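Local coordinates for protein galactose-1-phosphate uridylyltransferase (Pyrobaculum aerophilum str. IM2, PDB 6K9Z) that probably transfers uridylyl groups between UDP-glucose and hexose 1-phosphates such as galactose 1-phosphate, and binds zinc, iron and UDP, at residues R182-F185 against K191-V194; Q98-L103 against L218-V223; F193-A198 against E203-P208; G129-V134 against G271-D276. The protein carries 1 engineered substitution. All blocks are in the same frame, centred on the assembly; numbering follows the deposited sequence.

Interaction 1: residues R182-F185 against K191-V194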
loop_
_atom_site.group_PDB
_atom_site.type_symbol
_atom_site.label_atom_id
_atom_site.label_comp_id
_atom_site.label_asym_id
_atom_site.label_seq_id
_atom_site.Cartn_x
_atom_site.Cartn_y
_atom_site.Cartn_z
ATOM N N ARG A 182 16.582 -16.635 9.473
ATOM C CA ARG A 182 15.839 -15.371 9.720
ATOM C C ARG A 182 14.942 -15.497 10.957
ATOM O O ARG A 182 14.110 -14.600 11.157
ATOM C CB ARG A 182 15.046 -14.966 8.474
ATOM C CG ARG A 182 15.897 -14.344 7.378
ATOM C CD ARG A 182 15.107 -14.091 6.109
ATOM N NE ARG A 182 14.385 -15.288 5.725
ATOM C CZ ARG A 182 14.833 -16.197 4.874
ATOM N NH1 ARG A 182 16.004 -16.035 4.286
ATOM N NH2 ARG A 182 14.099 -17.259 4.604
ATOM N N LEU A 183 15.083 -16.570 11.743
ATOM C CA LEU A 183 14.195 -16.700 12.922
ATOM C C LEU A 183 14.639 -15.629 13.914
ATOM O O LEU A 183 15.854 -15.537 14.136
ATOM C CB LEU A 183 14.360 -18.114 13.493
ATOM C CG LEU A 183 13.376 -18.538 14.583
ATOM C CD1 LEU A 183 11.922 -18.494 14.122
ATOM C CD2 LEU A 183 13.675 -19.967 15.014
ATOM N N VAL A 184 13.742 -14.869 14.514
ATOM C CA VAL A 184 14.138 -13.881 15.552
ATOM C C VAL A 184 13.711 -14.384 16.942
ATOM O O VAL A 184 14.359 -14.002 17.915
ATOM C CB VAL A 184 13.609 -12.480 15.257
ATOM C CG1 VAL A 184 14.180 -11.971 13.948
ATOM C CG2 VAL A 184 12.100 -12.446 15.316
ATOM N N PHE A 185 12.665 -15.219 17.030
ATOM C CA PHE A 185 12.155 -15.721 18.323
ATOM C C PHE A 185 11.304 -16.952 18.077
ATOM O O PHE A 185 10.601 -17.056 17.051
ATOM C CB PHE A 185 11.395 -14.634 19.080
ATOM C CG PHE A 185 10.749 -15.148 20.337
ATOM C CD1 PHE A 185 11.519 -15.404 21.458
ATOM C CD2 PHE A 185 9.385 -15.405 20.412
ATOM C CE1 PHE A 185 10.949 -15.887 22.631
ATOM C CE2 PHE A 185 8.835 -15.969 21.562
ATOM C CZ PHE A 185 9.615 -16.193 22.674
ATOM N N LYS A 191 6.624 -19.362 15.972
ATOM C CA LYS A 191 7.890 -18.928 15.373
ATOM C C LYS A 191 7.662 -17.521 14.806
ATOM O O LYS A 191 6.677 -17.315 14.054
ATOM C CB LYS A 191 8.250 -19.829 14.191
ATOM C CG LYS A 191 8.938 -21.096 14.517
ATOM C CD LYS A 191 9.794 -21.505 13.255
ATOM C CE LYS A 191 10.689 -22.658 13.538
ATOM N NZ LYS A 191 11.434 -23.057 12.328
ATOM N N ALA A 192 8.572 -16.616 15.108
ATOM C CA ALA A 192 8.632 -15.255 14.545
ATOM C C ALA A 192 9.906 -15.133 13.704
ATOM O O ALA A 192 10.979 -15.434 14.218
ATOM C CB ALA A 192 8.687 -14.305 15.713
ATOM N N PHE A 193 9.785 -14.764 12.443
ATOM C CA PHE A 193 10.920 -14.748 11.493
ATOM C C PHE A 193 10.716 -13.573 10.552
ATOM O O PHE A 193 9.576 -13.141 10.310
ATOM C CB PHE A 193 11.080 -16.097 10.773
ATOM C CG PHE A 193 9.876 -16.510 9.965
ATOM C CD1 PHE A 193 9.740 -16.115 8.650
ATOM C CD2 PHE A 193 8.855 -17.267 10.535
ATOM C CE1 PHE A 193 8.639 -16.493 7.907
ATOM C CE2 PHE A 193 7.732 -17.599 9.790
ATOM C CZ PHE A 193 7.649 -17.245 8.466
ATOM N N VAL A 194 11.816 -13.090 9.988
ATOM C CA VAL A 194 11.747 -12.153 8.853
ATOM C C VAL A 194 11.511 -13.013 7.618
ATOM O O VAL A 194 12.306 -13.920 7.324
ATOM C CB VAL A 194 13.008 -11.292 8.732
ATOM C CG1 VAL A 194 12.905 -10.428 7.506
ATOM C CG2 VAL A 194 13.210 -10.439 9.981
#
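Leu183 pushes its CD1 methyl against the aliphatic stem of Lys191, which it crosses at about a right angle, 3.8 Å from Lys191 CD. With CG anti to the backbone N (chi1 -171°), the same methyl leans toward the base of Phe193, 4.2 Å from its CB. The face bearing Phe185 is served by a smaller knob: the methyl of Ala192 rests against Val184 CG2, 3.9 Å away, and against Phe185 CB beside it, while the phenyl ring of Phe185 leads off toward helix 220-240. Val184 and Phe185 both stand opposite Ala192, the signature of a classic beta bulge, in the hairpin of strands 183-186 and 190-193 at one border of the large antiparallel sheet. Ala192 O takes two donors, Val184 N at 2.8 Å and Phe185 N at 3.3 Å. On the Arg182 side of the bulge, Val194 N bonds to Arg182 O, and the arginine, bent at chi3, lays its guanidinium edge-on to Val194 O, a weak bond of 3.0 Å from NE. If Arg182 were an alanine, Glu65 of the second subunit, Glu299 and Glu179 would probably be left without their shared positive mate. Lys191 carries NZ to the carbonyls of Val176 and Glu179.

Interaction 2: residues Q98-L103 against L218-V223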
loop_
_atom_site.group_PDB
_atom_site.type_symbol
_atom_site.label_atom_id
_atom_site.label_comp_id
_atom_site.label_asym_id
_atom_site.label_seq_id
_atom_site.Cartn_x
_atom_site.Cartn_y
_atom_site.Cartn_z
ATOM N N GLN A 98 -2.065 -9.375 30.564
ATOM C CA GLN A 98 -2.976 -8.371 29.972
ATOM C C GLN A 98 -3.064 -8.646 28.453
ATOM O O GLN A 98 -4.167 -8.552 27.921
ATOM C CB GLN A 98 -2.491 -6.960 30.290
ATOM C CG GLN A 98 -3.390 -5.872 29.705
ATOM C CD GLN A 98 -4.764 -5.803 30.330
ATOM O OE1 GLN A 98 -5.041 -6.363 31.410
ATOM N NE2 GLN A 98 -5.654 -5.107 29.643
ATOM N N ILE A 99 -1.932 -8.917 27.777
ATOM C CA ILE A 99 -1.929 -9.215 26.316
ATOM C C ILE A 99 -2.782 -10.483 26.118
ATOM O O ILE A 99 -3.573 -10.502 25.180
ATOM C CB ILE A 99 -0.512 -9.332 25.744
ATOM C CG1 ILE A 99 0.263 -8.046 26.037
ATOM C CG2 ILE A 99 -0.581 -9.687 24.262
ATOM C CD1 ILE A 99 1.751 -8.097 25.707
ATOM N N LYS A 100 -2.638 -11.498 26.984
ATOM C CA LYS A 100 -3.471 -12.722 26.884
ATOM C C LYS A 100 -4.976 -12.348 26.969
ATOM O O LYS A 100 -5.778 -12.853 26.145
ATOM C CB LYS A 100 -2.996 -13.755 27.908
ATOM C CG LYS A 100 -3.742 -15.067 27.841
ATOM C CD LYS A 100 -3.259 -16.077 28.911
ATOM C CE LYS A 100 -3.981 -17.419 28.912
ATOM N NZ LYS A 100 -4.602 -17.726 27.586
ATOM N N LYS A 101 -5.361 -11.450 27.870
ATOM C CA LYS A 101 -6.785 -11.042 28.016
ATOM C C LYS A 101 -7.213 -10.335 26.722
ATOM O O LYS A 101 -8.367 -10.518 26.310
ATOM C CB LYS A 101 -6.993 -10.119 29.216
ATOM C CG LYS A 101 -6.854 -10.779 30.574
ATOM C CD LYS A 101 -6.935 -9.763 31.700
ATOM C CE LYS A 101 -6.498 -10.363 33.011
ATOM N NZ LYS A 101 -6.796 -9.446 34.138
ATOM N N ILE A 102 -6.343 -9.537 26.102
ATOM C CA ILE A 102 -6.712 -8.836 24.832
ATOM C C ILE A 102 -7.012 -9.884 23.745
ATOM O O ILE A 102 -8.086 -9.812 23.102
ATOM C CB ILE A 102 -5.616 -7.874 24.334
ATOM C CG1 ILE A 102 -5.353 -6.748 25.335
ATOM C CG2 ILE A 102 -5.949 -7.367 22.967
ATOM C CD1 ILE A 102 -4.012 -6.078 25.112
ATOM N N LEU A 103 -6.105 -10.845 23.570
ATOM C CA LEU A 103 -6.253 -11.915 22.532
ATOM C C LEU A 103 -7.514 -12.738 22.803
ATOM O O LEU A 103 -8.241 -12.991 21.855
ATOM C CB LEU A 103 -4.988 -12.767 22.489
ATOM C CG LEU A 103 -3.749 -11.970 22.067
ATOM C CD1 LEU A 103 -2.456 -12.735 22.370
ATOM C CD2 LEU A 103 -3.786 -11.587 20.609
ATOM N N LEU A 218 -7.336 -21.509 18.379
ATOM C CA LEU A 218 -6.140 -21.539 19.256
ATOM C C LEU A 218 -6.510 -21.994 20.676
ATOM O O LEU A 218 -7.486 -21.518 21.258
ATOM C CB LEU A 218 -5.417 -20.182 19.300
ATOM C CG LEU A 218 -4.835 -19.654 17.999
ATOM C CD1 LEU A 218 -4.255 -18.280 18.292
ATOM C CD2 LEU A 218 -3.798 -20.578 17.446
ATOM N N THR A 219 -5.716 -22.902 21.242
ATOM C CA THR A 219 -5.908 -23.338 22.635
ATOM C C THR A 219 -5.471 -22.252 23.601
ATOM O O THR A 219 -4.731 -21.344 23.188
ATOM C CB THR A 219 -5.124 -24.621 22.918
ATOM O OG1 THR A 219 -3.736 -24.291 22.810
ATOM C CG2 THR A 219 -5.510 -25.713 21.943
ATOM N N ASP A 220 -5.830 -22.405 24.878
ATOM C CA ASP A 220 -5.448 -21.395 25.882
ATOM C C ASP A 220 -3.921 -21.286 25.957
ATOM O O ASP A 220 -3.379 -20.134 26.050
ATOM C CB ASP A 220 -5.991 -21.749 27.259
ATOM C CG ASP A 220 -5.798 -20.583 28.195
ATOM O OD1 ASP A 220 -6.521 -19.574 28.005
ATOM O OD2 ASP A 220 -4.890 -20.658 29.080
ATOM N N GLU A 221 -3.248 -22.420 25.887
ATOM C CA GLU A 221 -1.773 -22.443 25.929
ATOM C C GLU A 221 -1.202 -21.696 24.706
ATOM O O GLU A 221 -0.165 -21.000 24.800
ATOM C CB GLU A 221 -1.303 -23.889 25.896
ATOM C CG GLU A 221 0.142 -24.022 26.297
ATOM C CD GLU A 221 0.421 -23.784 27.783
ATOM O OE1 GLU A 221 -0.570 -23.804 28.591
ATOM O OE2 GLU A 221 1.646 -23.565 28.142
ATOM N N GLU A 222 -1.752 -21.977 23.529
ATOM C CA GLU A 222 -1.299 -21.296 22.290
ATOM C C GLU A 222 -1.508 -19.802 22.454
ATOM O O GLU A 222 -0.657 -19.043 22.020
ATOM C CB GLU A 222 -2.003 -21.884 21.081
ATOM C CG GLU A 222 -1.510 -23.265 20.680
ATOM C CD GLU A 222 -2.366 -23.815 19.565
ATOM O OE1 GLU A 222 -3.592 -23.826 19.723
ATOM O OE2 GLU A 222 -1.821 -24.028 18.479
ATOM N N VAL A 223 -2.617 -19.378 23.048
ATOM C CA VAL A 223 -2.852 -17.920 23.199
ATOM C C VAL A 223 -1.839 -17.310 24.177
ATOM O O VAL A 223 -1.385 -16.194 23.938
ATOM C CB VAL A 223 -4.307 -17.651 23.581
ATOM C CG1 VAL A 223 -4.524 -16.189 23.962
ATOM C CG2 VAL A 223 -5.191 -18.056 22.405
#
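Above one face of the Asp220 carboxylate sits the ammonium end of Lys100: NZ meets OD1 at 2.7 Å from a direction 55° out of the carboxylate plane, and Lys100 CE follows it in, 3.4 Å from Asp220 OD2. The second flat acid here, Glu222, is held differently. Its OE1 receives Thr219 N at 2.8 Å on the anti lone pair, and Thr219 OG1 on the same anti side but somewhat out of plane. Glu222 N returns a bond to Thr219 OG1, which completes a capping box at the start of helix 220-240, and Glu222 OE2 makes a salt bridge with Arg212. Lys100 lies on helix 96-114, so the contact brings a helix of the N-terminal half against the first turn of a helix of the C-terminal half. The Lys100 side chain runs out straight with CG anti to the backbone N (chi1 -177°), then folds at the last bond (chi4 23°), where NZ also reaches Asp220 O at 3.1 Å. Under this polar clasp, Val223 CG1 rests on Leu103 CB at 3.8 Å, and the valine is crossed at about a right angle by Lys100. Farther along, Leu103 and Ile99 continue onto Leu226 and Ala227. Gripping both a carboxylate and a carbonyl of one residue, the ammonium is likely to stay charged, and its two bonds fix the end of a long flexible chain at a partly exposed border.

Interaction 3: residues F193-A198 against E203-P208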
loop_
_atom_site.group_PDB
_atom_site.type_symbol
_atom_site.label_atom_id
_atom_site.label_comp_id
_atom_site.label_asym_id
_atom_site.label_seq_id
_atom_site.Cartn_x
_atom_site.Cartn_y
_atom_site.Cartn_z
ATOM N N PHE A 193 9.785 -14.764 12.443
ATOM C CA PHE A 193 10.920 -14.748 11.493
ATOM C C PHE A 193 10.716 -13.573 10.552
ATOM O O PHE A 193 9.576 -13.141 10.310
ATOM C CB PHE A 193 11.080 -16.097 10.773
ATOM C CG PHE A 193 9.876 -16.510 9.965
ATOM C CD1 PHE A 193 9.740 -16.115 8.650
ATOM C CD2 PHE A 193 8.855 -17.267 10.535
ATOM C CE1 PHE A 193 8.639 -16.493 7.907
ATOM C CE2 PHE A 193 7.732 -17.599 9.790
ATOM C CZ PHE A 193 7.649 -17.245 8.466
ATOM N N VAL A 194 11.816 -13.090 9.988
ATOM C CA VAL A 194 11.747 -12.153 8.853
ATOM C C VAL A 194 11.511 -13.013 7.618
ATOM O O VAL A 194 12.306 -13.920 7.324
ATOM C CB VAL A 194 13.008 -11.292 8.732
ATOM C CG1 VAL A 194 12.905 -10.428 7.506
ATOM C CG2 VAL A 194 13.210 -10.439 9.981
ATOM N N PRO A 195 10.409 -12.852 6.865
ATOM C CA PRO A 195 10.251 -13.678 5.674
ATOM C C PRO A 195 11.290 -13.361 4.591
ATOM O O PRO A 195 11.764 -12.209 4.497
ATOM C CB PRO A 195 8.866 -13.302 5.148
ATOM C CG PRO A 195 8.536 -11.984 5.788
ATOM C CD PRO A 195 9.273 -11.961 7.109
ATOM N N PHE A 196 11.612 -14.362 3.777
ATOM C CA PHE A 196 12.488 -14.193 2.583
ATOM C C PHE A 196 11.977 -13.043 1.717
ATOM O O PHE A 196 12.747 -12.251 1.172
ATOM C CB PHE A 196 12.560 -15.475 1.768
ATOM C CG PHE A 196 13.549 -15.394 0.632
ATOM C CD1 PHE A 196 14.899 -15.557 0.862
ATOM C CD2 PHE A 196 13.127 -15.212 -0.671
ATOM C CE1 PHE A 196 15.818 -15.474 -0.164
ATOM C CE2 PHE A 196 14.053 -15.155 -1.711
ATOM C CZ PHE A 196 15.396 -15.335 -1.453
ATOM N N TYR A 197 10.664 -12.935 1.638
ATOM C CA TYR A 197 9.893 -11.995 0.771
ATOM C C TYR A 197 9.409 -10.800 1.605
ATOM O O TYR A 197 8.422 -10.156 1.179
ATOM C CB TYR A 197 8.709 -12.744 0.131
ATOM C CG TYR A 197 7.940 -13.646 1.090
ATOM C CD1 TYR A 197 8.362 -14.938 1.363
ATOM C CD2 TYR A 197 6.796 -13.190 1.754
ATOM C CE1 TYR A 197 7.680 -15.769 2.226
ATOM C CE2 TYR A 197 6.142 -13.983 2.681
ATOM C CZ TYR A 197 6.563 -15.293 2.889
ATOM O OH TYR A 197 5.931 -16.063 3.828
ATOM N N ALA A 198 10.138 -10.415 2.663
ATOM C CA ALA A 198 9.892 -9.149 3.399
ATOM C C ALA A 198 9.889 -7.969 2.401
ATOM O O ALA A 198 10.715 -7.956 1.457
ATOM C CB ALA A 198 10.952 -8.929 4.454
ATOM N N GLU A 203 10.327 -6.300 8.996
ATOM C CA GLU A 203 9.080 -7.074 8.822
ATOM C C GLU A 203 9.261 -8.425 9.504
ATOM O O GLU A 203 10.259 -9.088 9.249
ATOM C CB GLU A 203 8.720 -7.180 7.341
ATOM C CG GLU A 203 7.458 -8.024 7.120
ATOM C CD GLU A 203 6.898 -7.873 5.710
ATOM O OE1 GLU A 203 7.485 -7.086 4.936
ATOM O OE2 GLU A 203 5.920 -8.598 5.392
ATOM N N VAL A 204 8.345 -8.736 10.401
ATOM C CA VAL A 204 8.365 -10.020 11.144
ATOM C C VAL A 204 6.999 -10.668 11.009
ATOM O O VAL A 204 5.959 -9.983 11.221
ATOM C CB VAL A 204 8.783 -9.793 12.610
ATOM C CG1 VAL A 204 8.780 -11.139 13.347
ATOM C CG2 VAL A 204 10.115 -9.124 12.768
ATOM N N HIS A 205 6.978 -11.945 10.619
ATOM C CA HIS A 205 5.731 -12.755 10.582
ATOM C C HIS A 205 5.741 -13.720 11.761
ATOM O O HIS A 205 6.836 -14.313 12.050
ATOM C CB HIS A 205 5.622 -13.469 9.252
ATOM C CG HIS A 205 5.346 -12.574 8.103
ATOM N ND1 HIS A 205 4.915 -13.059 6.912
ATOM C CD2 HIS A 205 5.500 -11.233 7.973
ATOM C CE1 HIS A 205 4.804 -12.053 6.065
ATOM N NE2 HIS A 205 5.179 -10.913 6.694
ATOM N N ILE A 206 4.606 -13.860 12.425
ATOM C CA ILE A 206 4.491 -14.716 13.625
ATOM C C ILE A 206 3.476 -15.802 13.245
ATOM O O ILE A 206 2.247 -15.511 13.089
ATOM C CB ILE A 206 4.157 -13.911 14.880
ATOM C CG1 ILE A 206 5.193 -12.784 15.083
ATOM C CG2 ILE A 206 4.056 -14.799 16.115
ATOM C CD1 ILE A 206 4.990 -11.915 16.317
ATOM N N TYR A 207 3.946 -17.038 13.223
ATOM C CA TYR A 207 3.116 -18.197 12.817
ATOM C C TYR A 207 3.017 -19.211 13.929
ATOM O O TYR A 207 3.984 -19.444 14.662
ATOM C CB TYR A 207 3.715 -18.969 11.651
ATOM C CG TYR A 207 3.408 -18.448 10.271
ATOM C CD1 TYR A 207 4.169 -17.441 9.683
ATOM C CD2 TYR A 207 2.441 -19.058 9.502
ATOM C CE1 TYR A 207 3.917 -17.028 8.381
ATOM C CE2 TYR A 207 2.176 -18.657 8.216
ATOM C CZ TYR A 207 2.926 -17.655 7.636
ATOM O OH TYR A 207 2.629 -17.298 6.347
ATOM N N PRO A 208 1.857 -19.871 14.052
ATOM C CA PRO A 208 1.761 -21.006 14.968
ATOM C C PRO A 208 2.479 -22.205 14.334
ATOM O O PRO A 208 2.452 -22.407 13.100
ATOM C CB PRO A 208 0.244 -21.208 15.093
ATOM C CG PRO A 208 -0.292 -20.806 13.724
ATOM C CD PRO A 208 0.643 -19.698 13.248
HETATM O O HOH W 1 3.948 -15.130 5.293
#
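Phe193 and His205 form an antiparallel hydrogen-bonded pair where strand 190-193 meets strand 202-208, with Phe193 N to His205 O at 3.0 Å and His205 N to Phe193 O at 2.9 Å. Beyond this pair segment 193-198 leaves the sheet through Val194 into a type I turn, Pro195 to Ala198, that folds over the histidine. Pro195 CG sits almost squarely above the imidazole, 3.6 Å from the centroid of the His205 ring, a CH-pi contact. Next to it, the Phe193 ring takes His205 O over one face and lies nearly parallel to the Tyr207 ring (15°), slid so far that the two scarcely overlap; Phe193 CE2 and Tyr207 CD1 come within 3.6 Å. The second shell sets the histidine's rotation. Glu203, extended with CG anti to its backbone N (chi1 178°), brings OE2 to 2.8 Å from His205 NE2, while its OE1 accepts from Lys199 N and Trp200 N. At the other nitrogen, one water lies in the ring plane, 2.8 Å from His205 ND1 and 2.6 Å from Tyr197 OH. Replacing His205 by a leucine would probably strand Glu203 OE2 without its donor and rob the water of one of its protein ligands. Farther out, His205 packs against Glu268, an iron ligand, and Tyr207 stacks on another, His266, so the contact backs the iron site. Tyr207 OH, itself bonded to His172 ND1, meets the same water at 2.7 Å.

Interaction 4: residues G129-V134 against G271-D276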
loop_
_atom_site.group_PDB
_atom_site.type_symbol
_atom_site.label_atom_id
_atom_site.label_comp_id
_atom_site.label_asym_id
_atom_site.label_seq_id
_atom_site.Cartn_x
_atom_site.Cartn_y
_atom_site.Cartn_z
ATOM N N GLY A 129 1.882 4.650 16.229
ATOM C CA GLY A 129 2.838 5.731 15.984
ATOM C C GLY A 129 2.181 6.957 15.370
ATOM O O GLY A 129 1.467 6.857 14.360
ATOM N N LYS A 130 2.468 8.117 15.933
ATOM C CA LYS A 130 1.980 9.393 15.354
ATOM C C LYS A 130 2.464 9.498 13.883
ATOM O O LYS A 130 1.726 10.076 13.032
ATOM C CB LYS A 130 2.480 10.557 16.215
ATOM C CG LYS A 130 1.822 10.605 17.587
ATOM C CD LYS A 130 2.356 11.669 18.548
ATOM C CE LYS A 130 1.843 11.471 19.973
ATOM N NZ LYS A 130 2.037 12.691 20.797
ATOM N N GLU A 131 3.657 8.978 13.589
ATOM C CA GLU A 131 4.285 9.162 12.246
ATOM C C GLU A 131 3.499 8.441 11.145
ATOM O O GLU A 131 3.743 8.826 9.994
ATOM C CB GLU A 131 5.748 8.712 12.245
ATOM C CG GLU A 131 6.649 9.703 12.901
ATOM C CD GLU A 131 8.053 9.186 13.127
ATOM O OE1 GLU A 131 8.186 8.350 13.987
ATOM O OE2 GLU A 131 8.990 9.639 12.411
ATOM N N ILE A 132 2.597 7.500 11.475
ATOM C CA ILE A 132 1.727 6.752 10.509
ATOM C C ILE A 132 0.242 7.051 10.764
ATOM O O ILE A 132 -0.599 6.313 10.275
ATOM C CB ILE A 132 2.074 5.258 10.453
ATOM C CG1 ILE A 132 1.750 4.544 11.767
ATOM C CG2 ILE A 132 3.532 5.105 9.981
ATOM C CD1 ILE A 132 1.462 3.085 11.599
ATOM N N GLY A 133 -0.035 8.171 11.425
ATOM C CA GLY A 133 -1.363 8.818 11.434
ATOM C C GLY A 133 -2.147 8.503 12.693
ATOM O O GLY A 133 -3.302 8.886 12.755
ATOM N N VAL A 134 -1.540 7.851 13.689
ATOM C CA VAL A 134 -2.260 7.558 14.956
ATOM C C VAL A 134 -2.126 8.756 15.899
ATOM O O VAL A 134 -1.094 8.836 16.625
ATOM C CB VAL A 134 -1.787 6.270 15.636
ATOM C CG1 VAL A 134 -2.731 5.918 16.786
ATOM C CG2 VAL A 134 -1.699 5.157 14.614
ATOM N N GLY A 271 7.425 -2.900 10.728
ATOM C CA GLY A 271 8.134 -1.793 11.384
ATOM C C GLY A 271 8.601 -0.810 10.358
ATOM O O GLY A 271 9.258 -1.245 9.358
ATOM N N MET A 272 8.278 0.467 10.548
ATOM C CA MET A 272 8.313 1.415 9.405
ATOM C C MET A 272 9.551 2.315 9.473
ATOM O O MET A 272 9.651 3.218 8.663
ATOM C CB MET A 272 7.013 2.212 9.284
ATOM C CG MET A 272 5.802 1.322 9.027
ATOM S SD MET A 272 6.023 0.429 7.441
ATOM C CE MET A 272 5.609 1.747 6.317
ATOM N N TYR A 273 10.523 2.061 10.353
ATOM C CA TYR A 273 11.828 2.775 10.302
ATOM C C TYR A 273 12.821 1.926 9.505
ATOM O O TYR A 273 12.917 0.743 9.750
ATOM C CB TYR A 273 12.399 3.058 11.686
ATOM C CG TYR A 273 11.794 4.208 12.457
ATOM C CD1 TYR A 273 10.982 5.161 11.866
ATOM C CD2 TYR A 273 12.136 4.406 13.778
ATOM C CE1 TYR A 273 10.477 6.238 12.590
ATOM C CE2 TYR A 273 11.650 5.471 14.520
ATOM C CZ TYR A 273 10.813 6.387 13.929
ATOM O OH TYR A 273 10.337 7.451 14.629
ATOM N N ARG A 274 13.654 2.627 8.655
ATOM C CA ARG A 274 14.809 1.936 8.035
ATOM C C ARG A 274 15.805 1.622 9.174
ATOM O O ARG A 274 15.718 2.195 10.288
ATOM C CB ARG A 274 15.458 2.777 6.920
ATOM C CG ARG A 274 14.580 2.980 5.689
ATOM C CD ARG A 274 15.258 3.861 4.641
ATOM N NE ARG A 274 14.390 4.010 3.465
ATOM C CZ ARG A 274 13.382 4.880 3.319
ATOM N NH1 ARG A 274 13.044 5.707 4.299
ATOM N NH2 ARG A 274 12.697 4.904 2.179
ATOM N N PRO A 275 16.859 0.851 9.048
ATOM C CA PRO A 275 17.909 0.642 10.046
ATOM C C PRO A 275 18.572 1.948 10.513
ATOM O O PRO A 275 18.981 2.003 11.656
ATOM C CB PRO A 275 18.883 -0.305 9.323
ATOM C CG PRO A 275 17.991 -1.114 8.437
ATOM C CD PRO A 275 17.004 -0.080 7.903
ATOM N N ASP A 276 18.584 2.972 9.653
ATOM C CA ASP A 276 19.128 4.320 9.964
ATOM C C ASP A 276 18.112 5.198 10.719
ATOM O O ASP A 276 18.439 6.357 10.908
ATOM C CB ASP A 276 19.639 5.004 8.695
ATOM C CG ASP A 276 18.579 5.292 7.653
ATOM O OD1 ASP A 276 17.393 5.159 7.976
ATOM O OD2 ASP A 276 18.954 5.666 6.527
#
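Glu131 and Tyr273 approach with the same first torsion, CG anti to the carbonyl carbon (chi1 -77° in each); the glutamate then runs extended beyond CG, carrying its carboxylate across to the phenol. The contact bridges two loops: a short 3-10 turn between strands 121-128 and 140-146 of the N-terminal half, and the segment that follows strand 266-271 in the C-terminal half. The side chains cross at about a right angle. Tyr273 OH donates to Glu131 OE1 at 2.4 Å, a hydrogen bond so short that its exact length is doubtful. The carboxylate comes in at the edge of the tyrosine ring, with its carbon close to the ring plane but its own plane turned 70° away. Glu131 OE2 stays 3.4 Å from Tyr273 OH at a poor angle, so the bond is carried by one oxygen. Glu131 also touches Leu279, and the buried Tyr273 ring packs on Pro246. Glu131, an exposed residue, sits in the 3-10 turn. That turn is closed by Gly129 O, which accepts from Ile132 N and Val134 N, each at 3.2 Å, from opposite faces of its carbonyl plane.

Overall arrangement
Interactions 1 and 3 are one continuous buried region: they share Phe193 and Val194, their centres lie about 6 Å apart, and strand 190-193 is paired on both flanks, with 183-186 and with 202-208. Their chemistry is that of a sheet, main-chain bonds lined by apolar and aromatic groups, with Arg182 ion pairs at the border of interaction 1 and a His-carboxylate bond and a water near the iron in interaction 3. Interactions 2 and 4 differ: each joins the N-terminal to the C-terminal half, is partly exposed, and rests chiefly on an acidic side chain, with lysine between helices in one and tyrosine between loops in the other. Their centres are about 27 Å apart.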